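Local coordinates for VipE (Legionella pneumophila subsp. pneumophila str. Philadelphia 1, PDB 4QN8), which is an effector of unestablished molecular function, probably acting in signalling, represented here by the helical N-terminal part of the longer protein, at residues M3-T8 with M59-D64; L81-I86 with E120-S125; F97-S102 with T130-E135; F107-M112 with V144-I149. All coordinates share one frame; numbering follows the deposited sequence.

Contact 1. Residues M3-T8 with M59-D64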
loop_
_atom_site.group_PDB
_atom_site.type_symbol
_atom_site.label_atom_id
_atom_site.label_comp_id
_atom_site.label_asym_id
_atom_site.label_seq_id
_atom_site.Cartn_x
_atom_site.Cartn_y
_atom_site.Cartn_z
HETATM N N MSE A 3 16.289 12.127 1.487
HETATM C CA MSE A 3 15.783 11.502 2.707
HETATM C C MSE A 3 14.263 11.361 2.678
HETATM O O MSE A 3 13.562 12.226 2.147
HETATM C CB MSE A 3 16.219 12.293 3.949
HETATM C CG MSE A 3 17.705 12.160 4.281
HETATM SE SE MSE A 3 18.202 10.372 4.894
HETATM C CE MSE A 3 17.811 10.562 6.797
ATOM N N PRO A 4 13.747 10.257 3.243
ATOM C CA PRO A 4 12.293 10.053 3.312
ATOM C C PRO A 4 11.642 11.029 4.287
ATOM O O PRO A 4 12.344 11.722 5.023
ATOM C CB PRO A 4 12.161 8.626 3.852
ATOM C CG PRO A 4 13.462 8.352 4.548
ATOM C CD PRO A 4 14.501 9.110 3.781
ATOM N N LEU A 5 10.312 11.079 4.290
ATOM C CA LEU A 5 9.581 11.852 5.282
ATOM C C LEU A 5 9.914 11.366 6.685
ATOM O O LEU A 5 10.226 10.182 6.876
ATOM C CB LEU A 5 8.083 11.667 5.071
ATOM C CG LEU A 5 7.563 12.156 3.720
ATOM C CD1 LEU A 5 6.142 11.667 3.467
ATOM C CD2 LEU A 5 7.611 13.665 3.721
ATOM N N THR A 6 9.844 12.272 7.662
ATOM C CA THR A 6 10.068 11.894 9.054
ATOM C C THR A 6 9.055 10.835 9.491
ATOM O O THR A 6 9.403 9.861 10.167
ATOM C CB THR A 6 10.028 13.117 9.981
ATOM O OG1 THR A 6 11.055 14.037 9.578
ATOM C CG2 THR A 6 10.269 12.698 11.429
ATOM N N GLN A 7 7.802 11.014 9.079
ATOM C CA GLN A 7 6.750 10.038 9.335
ATOM C C GLN A 7 7.182 8.635 8.883
ATOM O O GLN A 7 7.019 7.649 9.610
ATOM C CB GLN A 7 5.487 10.476 8.588
ATOM C CG GLN A 7 4.343 9.513 8.676
ATOM C CD GLN A 7 3.082 10.030 8.001
ATOM O OE1 GLN A 7 2.059 9.356 8.013
ATOM N NE2 GLN A 7 3.148 11.237 7.425
ATOM N N THR A 8 7.755 8.557 7.686
ATOM C CA THR A 8 8.229 7.292 7.141
ATOM C C THR A 8 9.325 6.705 8.013
ATOM O O THR A 8 9.291 5.523 8.358
ATOM C CB THR A 8 8.778 7.488 5.735
ATOM O OG1 THR A 8 7.682 7.748 4.854
ATOM C CG2 THR A 8 9.537 6.239 5.252
HETATM N N MSE A 59 -1.762 9.587 0.514
HETATM C CA MSE A 59 -1.082 8.680 -0.406
HETATM C C MSE A 59 0.403 9.000 -0.573
HETATM O O MSE A 59 1.214 8.075 -0.662
HETATM C CB MSE A 59 -1.760 8.580 -1.771
HETATM C CG MSE A 59 -0.977 7.655 -2.715
HETATM SE SE MSE A 59 -0.757 5.847 -1.955
HETATM C CE MSE A 59 -2.665 5.644 -1.928
ATOM N N ASP A 60 0.773 10.281 -0.595
ATOM C CA ASP A 60 2.196 10.628 -0.667
ATOM C C ASP A 60 2.959 9.938 0.464
ATOM O O ASP A 60 4.063 9.430 0.263
ATOM C CB ASP A 60 2.404 12.139 -0.531
ATOM C CG ASP A 60 1.993 12.923 -1.775
ATOM O OD1 ASP A 60 1.937 12.336 -2.882
ATOM O OD2 ASP A 60 1.735 14.147 -1.626
ATOM N N ALA A 61 2.374 9.944 1.658
ATOM C CA ALA A 61 3.058 9.402 2.832
ATOM C C ALA A 61 3.176 7.885 2.766
ATOM O O ALA A 61 4.218 7.310 3.106
ATOM C CB ALA A 61 2.334 9.817 4.093
ATOM N N ILE A 62 2.096 7.228 2.351
ATOM C CA ILE A 62 2.117 5.773 2.202
ATOM C C ILE A 62 3.110 5.354 1.111
ATOM O O ILE A 62 3.878 4.399 1.284
ATOM C CB ILE A 62 0.702 5.216 1.887
ATOM C CG1 ILE A 62 -0.303 5.662 2.961
ATOM C CG2 ILE A 62 0.748 3.696 1.751
ATOM C CD1 ILE A 62 -1.724 5.135 2.759
ATOM N N LYS A 63 3.103 6.073 -0.013
ATOM C CA LYS A 63 4.033 5.798 -1.102
ATOM C C LYS A 63 5.462 5.887 -0.595
ATOM O O LYS A 63 6.301 5.036 -0.906
ATOM C CB LYS A 63 3.846 6.825 -2.232
ATOM C CG LYS A 63 2.681 6.571 -3.188
ATOM C CD LYS A 63 2.671 7.709 -4.209
ATOM C CE LYS A 63 1.562 7.624 -5.220
ATOM N NZ LYS A 63 1.585 8.882 -6.024
ATOM N N ASP A 64 5.736 6.925 0.188
ATOM C CA ASP A 64 7.096 7.158 0.671
ATOM C C ASP A 64 7.542 5.981 1.538
ATOM O O ASP A 64 8.684 5.514 1.433
ATOM C CB ASP A 64 7.166 8.490 1.427
ATOM C CG ASP A 64 8.592 8.920 1.737
ATOM O OD1 ASP A 64 9.348 9.239 0.790
ATOM O OD2 ASP A 64 8.955 8.946 2.931
HETATM O O HOH W 1 5.145 7.801 5.638
#
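Leu5 and Thr8 both deliver a hydrogen to the same oxygen of Asp64, and this polar grip carries the contact. Leu5 N lies 2.9 Å from Asp64 OD2, its hydrogen coming down on the carboxylate from above its plane. Thr8 OG1 approaches OD2 at 2.6 Å and uses the anti lone pair, the one turned away from OD1. Asp64 can present this oxygen because CG stands anti to its backbone N (chi1 -170°), which sends the carboxylate off helix 58-69 toward the start of helix 6-20.

A water adds a second polar link. It donates to Thr8 OG1 at 2.7 Å and also to the carbonyl oxygen of Ala61, so the threonine hydroxyl gives a proton to Asp64 and accepts one from the water.

Apolar packing is lighter and comes from Leu5 on Ala61, with Leu5 CD1 4.3 Å from Ala61 CB. Two van der Waals touches involve polar atoms: Pro4 CB meets Asp64 OD2 at 3.4 Å, and the fully extended Gln7 brings its amide NE2 within 3.7 Å of Ala61 CB. The OE1 of that amide is held by Thr39 N in a loop.

The two bonds, from Leu5 N at the N-cap and Thr8 OG1 in the first turn, clamp the start of helix 6-20 to helix 58-69. With two donors on a single oxygen and a helix N-terminus alongside, the negative charge of Asp64 is likely to be stabilised, which would favour its ionised form.

Contact 2. Residues L81-I86 with E120-S125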
loop_
_atom_site.group_PDB
_atom_site.type_symbol
_atom_site.label_atom_id
_atom_site.label_comp_id
_atom_site.label_asym_id
_atom_site.label_seq_id
_atom_site.Cartn_x
_atom_site.Cartn_y
_atom_site.Cartn_z
ATOM N N LEU A 81 3.559 -10.786 2.226
ATOM C CA LEU A 81 3.070 -9.639 2.994
ATOM C C LEU A 81 1.842 -9.030 2.325
ATOM O O LEU A 81 0.843 -8.751 2.982
ATOM C CB LEU A 81 4.146 -8.562 3.169
ATOM C CG LEU A 81 5.247 -8.808 4.198
ATOM C CD1 LEU A 81 6.311 -7.720 4.080
ATOM C CD2 LEU A 81 4.678 -8.853 5.609
ATOM N N THR A 82 1.900 -8.848 1.014
ATOM C CA THR A 82 0.767 -8.246 0.311
ATOM C C THR A 82 -0.500 -9.101 0.437
ATOM O O THR A 82 -1.612 -8.576 0.632
ATOM C CB THR A 82 1.133 -8.029 -1.157
ATOM O OG1 THR A 82 2.244 -7.128 -1.214
ATOM C CG2 THR A 82 -0.041 -7.424 -1.940
ATOM N N SER A 83 -0.343 -10.411 0.350
ATOM C CA SER A 83 -1.496 -11.305 0.476
ATOM C C SER A 83 -2.111 -11.236 1.869
ATOM O O SER A 83 -3.343 -11.231 2.015
ATOM C CB SER A 83 -1.102 -12.755 0.179
ATOM O OG SER A 83 -0.777 -12.916 -1.187
ATOM N N ARG A 84 -1.257 -11.190 2.885
ATOM C CA ARG A 84 -1.735 -11.059 4.250
ATOM C C ARG A 84 -2.460 -9.744 4.442
ATOM O O ARG A 84 -3.502 -9.694 5.092
ATOM C CB ARG A 84 -0.579 -11.159 5.242
ATOM C CG ARG A 84 0.012 -12.528 5.339
ATOM C CD ARG A 84 1.160 -12.497 6.311
ATOM N NE ARG A 84 0.706 -12.376 7.699
ATOM C CZ ARG A 84 1.490 -11.951 8.687
ATOM N NH1 ARG A 84 2.741 -11.588 8.426
ATOM N NH2 ARG A 84 1.025 -11.875 9.929
HETATM N N MSE A 85 -1.919 -8.671 3.870
HETATM C CA MSE A 85 -2.543 -7.371 4.029
HETATM C C MSE A 85 -3.928 -7.361 3.404
HETATM O O MSE A 85 -4.862 -6.768 3.957
HETATM C CB MSE A 85 -1.663 -6.269 3.429
HETATM C CG MSE A 85 -0.371 -6.067 4.209
HETATM SE SE MSE A 85 0.644 -4.679 3.308
HETATM C CE MSE A 85 2.189 -4.599 4.481
ATOM N N ILE A 86 -4.070 -8.032 2.272
ATOM C CA ILE A 86 -5.372 -8.099 1.610
ATOM C C ILE A 86 -6.349 -8.903 2.484
ATOM O O ILE A 86 -7.503 -8.499 2.662
ATOM C CB ILE A 86 -5.251 -8.657 0.162
ATOM C CG1 ILE A 86 -4.637 -7.578 -0.745
ATOM C CG2 ILE A 86 -6.602 -9.102 -0.379
ATOM C CD1 ILE A 86 -3.894 -8.089 -1.973
ATOM N N GLU A 120 -0.062 -10.688 -10.139
ATOM C CA GLU A 120 -1.337 -11.006 -10.777
ATOM C C GLU A 120 -2.182 -11.990 -9.962
ATOM O O GLU A 120 -3.416 -11.959 -10.024
ATOM C CB GLU A 120 -1.098 -11.550 -12.187
ATOM C CG GLU A 120 -2.351 -11.711 -12.999
ATOM C CD GLU A 120 -3.066 -10.395 -13.264
ATOM O OE1 GLU A 120 -2.473 -9.304 -13.051
ATOM O OE2 GLU A 120 -4.230 -10.461 -13.700
ATOM N N GLU A 121 -1.525 -12.844 -9.184
ATOM C CA GLU A 121 -2.232 -13.853 -8.398
ATOM C C GLU A 121 -3.150 -13.255 -7.316
ATOM O O GLU A 121 -4.075 -13.920 -6.846
ATOM C CB GLU A 121 -1.235 -14.834 -7.775
ATOM C CG GLU A 121 -0.344 -15.549 -8.793
ATOM C CD GLU A 121 0.710 -16.429 -8.133
ATOM O OE1 GLU A 121 0.631 -16.631 -6.898
ATOM O OE2 GLU A 121 1.616 -16.919 -8.850
ATOM N N HIS A 122 -2.897 -12.013 -6.928
ATOM C CA HIS A 122 -3.686 -11.372 -5.869
ATOM C C HIS A 122 -5.121 -11.118 -6.312
ATOM O O HIS A 122 -6.026 -11.011 -5.476
ATOM C CB HIS A 122 -3.069 -10.048 -5.429
ATOM C CG HIS A 122 -1.762 -10.186 -4.720
ATOM N ND1 HIS A 122 -1.597 -10.988 -3.611
ATOM C CD2 HIS A 122 -0.561 -9.602 -4.949
ATOM C CE1 HIS A 122 -0.341 -10.898 -3.195
ATOM N NE2 HIS A 122 0.298 -10.059 -3.984
ATOM N N PHE A 123 -5.334 -11.021 -7.623
ATOM C CA PHE A 123 -6.676 -10.749 -8.146
ATOM C C PHE A 123 -7.564 -11.975 -8.114
ATOM O O PHE A 123 -8.757 -11.882 -8.384
ATOM C CB PHE A 123 -6.595 -10.152 -9.553
ATOM C CG PHE A 123 -5.858 -8.846 -9.587
ATOM C CD1 PHE A 123 -6.510 -7.657 -9.297
ATOM C CD2 PHE A 123 -4.500 -8.809 -9.842
ATOM C CE1 PHE A 123 -5.825 -6.452 -9.301
ATOM C CE2 PHE A 123 -3.810 -7.605 -9.846
ATOM C CZ PHE A 123 -4.470 -6.429 -9.571
ATOM N N ASN A 124 -6.970 -13.117 -7.780
ATOM C CA ASN A 124 -7.703 -14.363 -7.576
ATOM C C ASN A 124 -8.100 -14.604 -6.120
ATOM O O ASN A 124 -8.808 -15.570 -5.814
ATOM C CB ASN A 124 -6.871 -15.549 -8.074
ATOM C CG ASN A 124 -6.750 -15.582 -9.578
ATOM O OD1 ASN A 124 -7.643 -15.119 -10.294
ATOM N ND2 ASN A 124 -5.644 -16.135 -10.073
ATOM N N SER A 125 -7.647 -13.729 -5.230
ATOM C CA SER A 125 -7.815 -13.929 -3.797
ATOM C C SER A 125 -9.285 -13.760 -3.416
ATOM O O SER A 125 -10.031 -13.046 -4.105
ATOM C CB SER A 125 -6.954 -12.926 -3.023
ATOM O OG SER A 125 -7.410 -11.600 -3.268
HETATM O O HOH W 2 -3.611 -12.378 -2.347
#
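Thr82 and His122 cross at about a right angle, the threonine methyl sitting over one face of the imidazole. Thr82 CG2 lies 3.7 Å from the ring centroid and 27° off the normal, a CH-pi contact displaced toward the NE2 rim. With CG2 anti to the backbone N, the methyl points to the ring, while OG1 turns back to Leu78 O in its own helix. A bound water lies at the edge of the imidazole, near the ring plane, and joins His122 ND1 at 2.8 Å to Ser83 OG at 3.1 Å; the serine hydroxyl is also bonded to His79 O. Ile86 comes in obliquely, its CD1 4.0 Å from ND1.

His122 belongs to the 3-10 turn 121-124, which links helix 116-119 to helix 126-131 and lays the ring against helix 75-88. His79, one turn before Ser83, stacks on the same ring, and NE2 is hydrogen-bonded to Glu111 OE1 of helix 103-114.

At the end of the turn, Ser125 is the N-cap of helix 126-131. Its OG, placed between the backbone N and carbonyl carbon (chi1 65°), bonds to His122 O at 2.7 Å, and Ile86 CG2 packs against that hydroxyl at 3.9 Å.

Contact 3. Residues F97-S102 with T130-E135; sequences FMRGSS and TEFPGE. With BME (beta-mercaptoethanol), chain D.
Phe97 and Glu131 bring the two backbones closest, with 6.7 Å between their CA atoms, where an irregular loop passes the last turn of helix 126-131. In this all-helical fold the loop packs on the C-terminal end of that helix: residues 97-102 lead into helix 103-114, which Ser102 N-caps, and at Phe132 the chain leaves helical geometry.

Phe97 and Glu131 cross at about a right angle, yet ring and carboxylate planes are only 15° apart. Phe97 CB touches Glu131 CD at 3.5 Å. Phe97 CG is anti to the backbone N (chi1 -178°), and the ring's CD2 packs on Glu131 CG. Arg127 ties the pair together from one turn earlier, in a salt bridge to Glu131 OE1 and a cation-pi contact with Phe97.

The far end of the Phe132 ring comes up to the loop. Its CZ meets Phe97 O near the ring plane at 3.4 Å, and Met98 CB packs on it at 4.1 Å. In the conformer of Arg99 described here, one of two, the guanidinium reaches Phe132 tip to tip, its plane inclined 35° to the ring, with CZ of the phenylalanine over the guanidinium face. Arg99 NH1 also donates to Phe97 O at 2.8 Å, and a water carries it on to Glu131 O and OE2.

Farther along the loop, Ser101 OG is hydrogen-bonded at 2.6 Å to O1 of a beta-mercaptoethanol molecule, probably from the crystallisation liquor.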
loop_
_atom_site.group_PDB
_atom_site.type_symbol
_atom_site.label_atom_id
_atom_site.label_comp_id
_atom_site.label_asym_id
_atom_site.label_seq_id
_atom_site.Cartn_x
_atom_site.Cartn_y
_atom_site.Cartn_z
ATOM N N PHE A 97 -13.225 -0.972 -0.388
ATOM C CA PHE A 97 -11.936 -1.659 -0.403
ATOM C C PHE A 97 -11.127 -1.200 -1.626
ATOM O O PHE A 97 -11.647 -1.200 -2.742
ATOM C CB PHE A 97 -12.154 -3.177 -0.407
ATOM C CG PHE A 97 -10.876 -3.983 -0.381
ATOM C CD1 PHE A 97 -10.076 -4.004 0.748
ATOM C CD2 PHE A 97 -10.497 -4.746 -1.478
ATOM C CE1 PHE A 97 -8.911 -4.763 0.781
ATOM C CE2 PHE A 97 -9.340 -5.505 -1.449
ATOM C CZ PHE A 97 -8.540 -5.506 -0.316
HETATM N N MSE A 98 -9.885 -0.767 -1.380
HETATM C CA MSE A 98 -8.920 -0.283 -2.389
HETATM C C MSE A 98 -9.145 1.110 -2.978
HETATM O O MSE A 98 -8.309 1.589 -3.748
HETATM C CB MSE A 98 -8.719 -1.286 -3.533
HETATM C CG MSE A 98 -8.144 -2.607 -3.128
HETATM SE SE MSE A 98 -6.205 -2.460 -3.179
HETATM C CE MSE A 98 -5.687 -4.168 -2.345
ATOM N N ARG A 99 -10.252 1.765 -2.649
ATOM C CA ARG A 99 -10.515 3.099 -3.186
ATOM C C ARG A 99 -9.810 4.165 -2.346
ATOM O O ARG A 99 -9.326 5.164 -2.876
ATOM C CB ARG A 99 -12.017 3.409 -3.247
ATOM C CG ARG A 99 -12.950 2.200 -3.348
ATOM C CD ARG A 99 -12.686 1.337 -4.568
ATOM N NE ARG A 99 -13.912 0.845 -5.204
ATOM C CZ ARG A 99 -14.587 -0.244 -4.835
ATOM N NH1 ARG A 99 -14.197 -0.979 -3.798
ATOM N NH2 ARG A 99 -15.674 -0.595 -5.509
ATOM N N GLY A 100 -9.770 3.954 -1.033
ATOM C CA GLY A 100 -9.115 4.887 -0.142
ATOM C C GLY A 100 -7.614 4.723 -0.250
ATOM O O GLY A 100 -7.127 3.731 -0.810
ATOM N N SER A 101 -6.870 5.698 0.268
ATOM C CA SER A 101 -5.413 5.598 0.262
ATOM C C SER A 101 -5.031 4.655 1.376
ATOM O O SER A 101 -5.306 4.933 2.543
ATOM C CB SER A 101 -4.768 6.966 0.500
ATOM O OG SER A 101 -5.241 7.928 -0.438
ATOM N N SER A 102 -4.399 3.538 1.032
ATOM C CA SER A 102 -4.133 2.493 2.011
ATOM C C SER A 102 -2.821 1.771 1.771
ATOM O O SER A 102 -2.317 1.725 0.647
ATOM C CB SER A 102 -5.249 1.458 1.992
ATOM O OG SER A 102 -5.149 0.679 0.817
ATOM N N THR A 130 -14.307 -11.013 -3.849
ATOM C CA THR A 130 -15.538 -10.581 -3.180
ATOM C C THR A 130 -15.853 -9.118 -3.478
ATOM O O THR A 130 -17.005 -8.762 -3.764
ATOM C CB THR A 130 -15.439 -10.748 -1.648
ATOM O OG1 THR A 130 -15.325 -12.138 -1.324
ATOM C CG2 THR A 130 -16.678 -10.173 -0.956
ATOM N N GLU A 131 -14.821 -8.283 -3.413
ATOM C CA GLU A 131 -14.968 -6.828 -3.477
ATOM C C GLU A 131 -15.015 -6.306 -4.912
ATOM O O GLU A 131 -15.517 -5.206 -5.159
ATOM C CB GLU A 131 -13.801 -6.159 -2.740
ATOM C CG GLU A 131 -13.661 -6.564 -1.273
ATOM C CD GLU A 131 -14.502 -5.731 -0.336
ATOM O OE1 GLU A 131 -14.213 -5.760 0.884
ATOM O OE2 GLU A 131 -15.447 -5.045 -0.805
ATOM N N PHE A 132 -14.458 -7.084 -5.837
ATOM C CA PHE A 132 -14.479 -6.762 -7.272
ATOM C C PHE A 132 -14.905 -8.011 -8.047
ATOM O O PHE A 132 -14.070 -8.697 -8.655
ATOM C CB PHE A 132 -13.086 -6.288 -7.723
ATOM C CG PHE A 132 -12.642 -5.006 -7.069
ATOM C CD1 PHE A 132 -11.986 -5.023 -5.844
ATOM C CD2 PHE A 132 -12.887 -3.780 -7.671
ATOM C CE1 PHE A 132 -11.575 -3.843 -5.229
ATOM C CE2 PHE A 132 -12.473 -2.587 -7.063
ATOM C CZ PHE A 132 -11.823 -2.622 -5.837
ATOM N N PRO A 133 -16.212 -8.325 -8.012
ATOM C CA PRO A 133 -16.680 -9.627 -8.513
ATOM C C PRO A 133 -16.750 -9.763 -10.039
ATOM O O PRO A 133 -16.689 -10.890 -10.541
ATOM C CB PRO A 133 -18.072 -9.775 -7.881
ATOM C CG PRO A 133 -18.512 -8.371 -7.580
ATOM C CD PRO A 133 -17.263 -7.583 -7.295
ATOM N N GLY A 134 -16.876 -8.654 -10.762
ATOM C CA GLY A 134 -17.030 -8.721 -12.203
ATOM C C GLY A 134 -15.766 -8.380 -12.966
ATOM O O GLY A 134 -14.908 -7.646 -12.462
ATOM N N GLU A 135 -15.657 -8.909 -14.183
ATOM C CA GLU A 135 -14.520 -8.628 -15.058
ATOM C C GLU A 135 -14.214 -7.140 -15.105
ATOM O O GLU A 135 -13.063 -6.722 -14.988
ATOM C CB GLU A 135 -14.831 -9.074 -16.481
ATOM C CG GLU A 135 -14.586 -10.526 -16.794
ATOM C CD GLU A 135 -14.632 -10.774 -18.290
ATOM O OE1 GLU A 135 -15.750 -10.831 -18.854
ATOM O OE2 GLU A 135 -13.549 -10.886 -18.905
HETATM C C1 BME D . -8.051 8.594 1.006
HETATM C C2 BME D . -7.823 8.166 2.445
HETATM O O1 BME D . -7.020 9.465 0.599
HETATM S S2 BME D . -9.138 7.095 3.049
HETATM O O HOH W 3 -15.661 -2.747 0.163
HETATM O O HOH W 4 -15.804 -3.377 -3.215
#

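Contact 4. Residues F107-M112 with V144-I149; sequences FLAFEM and VILNPI
Leu146 meets Leu108 and Met112 with CG anti to its own carbonyl carbon and a chi2 of 168° that sets CD1. In Leu108, chi1 of 176° sets CG anti to the backbone N, and the end of the chain, CD2, comes nearer the partner helix. The two leucines cross at about a right angle, with Leu108 CD2 3.8 Å from Leu146 CD1.

Met112, a selenomethionine, also lies across Leu146 at about a right angle. Its SE sits 3.5 Å from Leu146 CD1, though the residue has two conformers and the distance belongs to one of them. This is helix-helix packing in the core of the fold, and Phe123 also touches Leu146.

Ala109 faces Ile149, where the backbones come nearest, 5.9 Å between CA atoms. Ala109 CB meets Ile149 CG2 at 3.6 Å, and Leu146 CD2 lies 4.5 Å from the same CB.

The axes of segments 107-112 and 144-149 cross at -67° and approach to 9.1 Å. The second helix is irregular at this point: it has a wider pi-type turn at 144-146 and a kink beyond it, where Pro148 has no N-H to give and Ile149 N bonds only weakly to Leu146 O.

The side chains meet through carbon and selenium, so the contact depends on fit and burial rather than on directional bonds.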
loop_
_atom_site.group_PDB
_atom_site.type_symbol
_atom_site.label_atom_id
_atom_site.label_comp_id
_atom_site.label_asym_id
_atom_site.label_seq_id
_atom_site.Cartn_x
_atom_site.Cartn_y
_atom_site.Cartn_z
ATOM N N PHE A 107 1.243 -1.531 -1.333
ATOM C CA PHE A 107 2.052 -2.740 -1.435
ATOM C C PHE A 107 1.709 -3.508 -2.711
ATOM O O PHE A 107 2.611 -3.994 -3.411
ATOM C CB PHE A 107 1.839 -3.629 -0.209
ATOM C CG PHE A 107 2.969 -3.579 0.773
ATOM C CD1 PHE A 107 3.227 -2.429 1.502
ATOM C CD2 PHE A 107 3.768 -4.686 0.968
ATOM C CE1 PHE A 107 4.273 -2.380 2.401
ATOM C CE2 PHE A 107 4.819 -4.648 1.872
ATOM C CZ PHE A 107 5.072 -3.483 2.583
ATOM N N LEU A 108 0.422 -3.618 -3.017
ATOM C CA LEU A 108 0.002 -4.307 -4.244
ATOM C C LEU A 108 0.550 -3.593 -5.478
ATOM O O LEU A 108 1.067 -4.231 -6.400
ATOM C CB LEU A 108 -1.530 -4.419 -4.320
ATOM C CG LEU A 108 -2.171 -5.032 -5.575
ATOM C CD1 LEU A 108 -1.665 -6.442 -5.824
ATOM C CD2 LEU A 108 -3.690 -5.070 -5.403
ATOM N N ALA A 109 0.432 -2.266 -5.494
ATOM C CA ALA A 109 0.964 -1.459 -6.597
ATOM C C ALA A 109 2.475 -1.611 -6.756
ATOM O O ALA A 109 2.991 -1.608 -7.872
ATOM C CB ALA A 109 0.601 0.005 -6.413
ATOM N N PHE A 110 3.186 -1.723 -5.644
ATOM C CA PHE A 110 4.635 -1.845 -5.699
ATOM C C PHE A 110 4.996 -3.200 -6.278
ATOM O O PHE A 110 5.914 -3.326 -7.103
ATOM C CB PHE A 110 5.208 -1.694 -4.296
ATOM C CG PHE A 110 6.701 -1.733 -4.242
ATOM C CD1 PHE A 110 7.444 -0.576 -4.442
ATOM C CD2 PHE A 110 7.363 -2.921 -3.984
ATOM C CE1 PHE A 110 8.830 -0.606 -4.377
ATOM C CE2 PHE A 110 8.753 -2.959 -3.910
ATOM C CZ PHE A 110 9.487 -1.798 -4.109
ATOM N N GLU A 111 4.278 -4.227 -5.843
ATOM C CA GLU A 111 4.518 -5.549 -6.394
ATOM C C GLU A 111 4.158 -5.586 -7.871
ATOM O O GLU A 111 4.844 -6.254 -8.656
ATOM C CB GLU A 111 3.787 -6.661 -5.618
ATOM C CG GLU A 111 4.355 -8.050 -5.962
ATOM C CD GLU A 111 3.576 -9.190 -5.330
ATOM O OE1 GLU A 111 2.760 -8.927 -4.416
ATOM O OE2 GLU A 111 3.800 -10.362 -5.732
HETATM N N MSE A 112 3.100 -4.884 -8.279
HETATM C CA MSE A 112 2.756 -4.882 -9.695
HETATM C C MSE A 112 3.767 -4.097 -10.520
HETATM O O MSE A 112 3.971 -4.386 -11.714
HETATM C CB MSE A 112 1.348 -4.338 -9.915
HETATM C CG MSE A 112 0.293 -5.215 -9.279
HETATM SE SE MSE A 112 -1.436 -4.367 -9.341
HETATM C CE MSE A 112 -1.851 -4.645 -11.219
ATOM N N VAL A 144 -7.585 1.992 -13.436
ATOM C CA VAL A 144 -7.888 3.304 -12.853
ATOM C C VAL A 144 -7.362 3.446 -11.431
ATOM O O VAL A 144 -6.680 4.427 -11.104
ATOM C CB VAL A 144 -9.400 3.592 -12.863
ATOM C CG1 VAL A 144 -9.700 4.909 -12.149
ATOM C CG2 VAL A 144 -9.918 3.612 -14.299
ATOM N N ILE A 145 -7.664 2.461 -10.588
ATOM C CA ILE A 145 -7.364 2.574 -9.162
ATOM C C ILE A 145 -5.891 2.314 -8.848
ATOM O O ILE A 145 -5.256 3.098 -8.149
ATOM C CB ILE A 145 -8.302 1.683 -8.318
ATOM C CG1 ILE A 145 -9.744 2.193 -8.456
ATOM C CG2 ILE A 145 -7.906 1.703 -6.858
ATOM C CD1 ILE A 145 -10.757 1.341 -7.687
ATOM N N LEU A 146 -5.342 1.237 -9.391
ATOM C CA LEU A 146 -3.939 0.902 -9.132
ATOM C C LEU A 146 -2.943 1.654 -10.036
ATOM O O LEU A 146 -1.824 1.975 -9.609
ATOM C CB LEU A 146 -3.751 -0.618 -9.233
ATOM C CG LEU A 146 -4.442 -1.389 -8.101
ATOM C CD1 LEU A 146 -4.505 -2.896 -8.374
ATOM C CD2 LEU A 146 -3.730 -1.142 -6.787
ATOM N N ASN A 147 -3.350 1.933 -11.268
ATOM C CA ASN A 147 -2.451 2.470 -12.296
ATOM C C ASN A 147 -1.578 3.684 -11.941
ATOM O O ASN A 147 -0.381 3.675 -12.225
ATOM C CB ASN A 147 -3.195 2.716 -13.613
ATOM C CG ASN A 147 -2.284 3.214 -14.705
ATOM O OD1 ASN A 147 -1.485 2.451 -15.265
ATOM N ND2 ASN A 147 -2.403 4.502 -15.034
ATOM N N PRO A 148 -2.161 4.728 -11.326
ATOM C CA PRO A 148 -1.315 5.884 -11.001
ATOM C C PRO A 148 -0.255 5.557 -9.952
ATOM O O PRO A 148 0.843 6.137 -9.947
ATOM C CB PRO A 148 -2.318 6.908 -10.440
ATOM C CG PRO A 148 -3.492 6.100 -10.004
ATOM C CD PRO A 148 -3.575 4.968 -10.982
ATOM N N ILE A 149 -0.583 4.632 -9.061
ATOM C CA ILE A 149 0.351 4.283 -8.013
ATOM C C ILE A 149 1.453 3.395 -8.608
ATOM O O ILE A 149 2.638 3.583 -8.316
ATOM C CB ILE A 149 -0.362 3.588 -6.849
ATOM C CG1 ILE A 149 -1.619 4.386 -6.496
ATOM C CG2 ILE A 149 0.550 3.524 -5.639
ATOM C CD1 ILE A 149 -2.353 3.823 -5.334
#

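Overall arrangement
The four contacts tie the helices of one compact, all-helical chain together. Contact 1 closes before the others open, joining helices 6-20 and 58-69; contacts 2, 3 and 4 follow, and their segments alternate along the sequence. Their centres lie about 12 Å apart, whereas contact 1 is about 23 Å from contact 2 and 24 Å from contact 3, across the chain's centre. Contacts 3 and 4 each touch the other three, contact 4 lying nearest that centre: Phe107 packs on Met85 of contact 2, Leu108 on Met98 of contact 3, and Ile149 on Met59 and Lys63 of contact 1. Helix 135-154 and the loop 97-102 both touch helix 58-69, joining contact 1 to the rest.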